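Local coordinates for DNR protein (Pseudomonas aeruginosa, PDB 2Z69) that senses nitric oxide through this N-terminal sensor domain and, as a CRP/FNR-type regulator, probably binds DNA to control transcription of dissimilative nitrate respiration genes, at the interface of chains A and B. Numbering follows the deposited sequence. Chains: chain A/B, DNR protein.

The interface of chains A and B. Residues chain A 150-152; chain B 66, 78-79, 88.
B:Glu79 has its CG tucked into the cleft flanked by backbone N and carbonyl carbon (chi1 45°) and is extended beyond it, which carries the carboxylate from strand 75-82 of chain B to the C-terminal tail of chain A. On A:Thr150, OG1 lies anti to the backbone N (chi1 -178°) and faces that carboxylate. The strand belongs to the beta barrel of the cyclic nucleotide-binding fold of the CRP/FNR family; the tail reaches it beyond the dimerization helix, and by the two-fold symmetry the tail of chain B makes the same contact on chain A. The main bond runs from the backbone N of A:Leu151 to the carboxylate oxygen OE2 of B:Glu79, 2.7 Å long and nearly straight at the hydrogen (174°), the N-H approaching OE2 almost in line with its C-O bond. The A:Thr150 hydroxyl OG1 adds a weak bond to the same OE2 at 3.1 Å, while the A:Ser152 hydroxyl OG reaches the other oxygen, OE1, weakly at 3.4 Å. Within the tail, the backbone N of A:Ser152 donates to OG1 of A:Thr150 (3.1 Å), which probably steadies the hydroxyl beside the carboxylate. Beneath this polar grip the A:Leu151 side chain turns toward the barrel: its CD2 methyl meets CD2 of B:Leu78 at 3.8 Å, the two branches crossing at a slant, and on this same side CD1 lies broadside to CG2 of B:Ile66, 4.2 Å away. On the far side, CB packs against CA of B:Ala88 at 3.9 Å.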
loop_
_atom_site.group_PDB
_atom_site.type_symbol
_atom_site.label_atom_id
_atom_site.label_comp_id
_atom_site.label_asym_id
_atom_site.label_seq_id
_atom_site.Cartn_x
_atom_site.Cartn_y
_atom_site.Cartn_z
ATOM N N THR A 150 -15.066 -2.560 4.037
ATOM C CA THR A 150 -14.990 -3.461 2.862
ATOM C C THR A 150 -13.800 -4.412 3.003
ATOM O O THR A 150 -12.868 -4.111 3.733
ATOM C CB THR A 150 -14.827 -2.659 1.526
ATOM O OG1 THR A 150 -14.812 -3.555 0.404
ATOM C CG2 THR A 150 -13.534 -1.866 1.522
ATOM N N LEU A 151 -13.830 -5.555 2.320
ATOM C CA LEU A 151 -12.671 -6.462 2.332
ATOM C C LEU A 151 -12.058 -6.512 0.948
ATOM O O LEU A 151 -11.254 -7.367 0.653
ATOM C CB LEU A 151 -13.023 -7.887 2.842
ATOM C CG LEU A 151 -13.753 -8.130 4.163
ATOM C CD1 LEU A 151 -13.659 -9.606 4.580
ATOM C CD2 LEU A 151 -13.209 -7.248 5.255
ATOM N N SER A 152 -12.432 -5.555 0.109
ATOM C CA SER A 152 -11.919 -5.464 -1.240
ATOM C C SER A 152 -10.963 -4.288 -1.353
ATOM O O SER A 152 -10.936 -3.410 -0.488
ATOM C CB SER A 152 -13.070 -5.302 -2.237
ATOM O OG SER A 152 -13.680 -6.549 -2.530
ATOM N N ILE B 66 -21.375 -10.013 2.447
ATOM C CA ILE B 66 -20.302 -9.959 3.452
ATOM C C ILE B 66 -20.725 -9.049 4.616
ATOM O O ILE B 66 -21.083 -7.913 4.399
ATOM C CB ILE B 66 -18.935 -9.488 2.788
ATOM C CG1 ILE B 66 -18.587 -10.428 1.609
ATOM C CG2 ILE B 66 -17.808 -9.382 3.836
ATOM C CD1 ILE B 66 -17.250 -10.247 1.058
ATOM N N LEU B 78 -21.168 -5.323 4.913
ATOM C CA LEU B 78 -20.002 -4.654 4.292
ATOM C C LEU B 78 -20.212 -4.473 2.783
ATOM O O LEU B 78 -20.044 -3.365 2.249
ATOM C CB LEU B 78 -18.697 -5.443 4.552
ATOM C CG LEU B 78 -18.077 -5.364 5.959
ATOM C CD1 LEU B 78 -18.876 -6.172 6.956
ATOM C CD2 LEU B 78 -16.670 -5.858 5.958
ATOM N N GLU B 79 -20.596 -5.565 2.105
ATOM C CA GLU B 79 -20.789 -5.524 0.663
ATOM C C GLU B 79 -21.597 -6.718 0.174
ATOM O O GLU B 79 -21.701 -7.740 0.850
ATOM C CB GLU B 79 -19.432 -5.474 -0.043
ATOM C CG GLU B 79 -18.436 -6.477 0.545
ATOM C CD GLU B 79 -16.969 -6.227 0.129
ATOM O OE1 GLU B 79 -16.712 -5.931 -1.074
ATOM O OE2 GLU B 79 -16.071 -6.349 1.005
ATOM N N ALA B 88 -12.341 -10.226 -0.448
ATOM C CA ALA B 88 -11.382 -10.640 0.583
ATOM C C ALA B 88 -9.891 -10.421 0.250
ATOM O O ALA B 88 -9.025 -10.804 1.039
ATOM C CB ALA B 88 -11.658 -12.124 1.033
#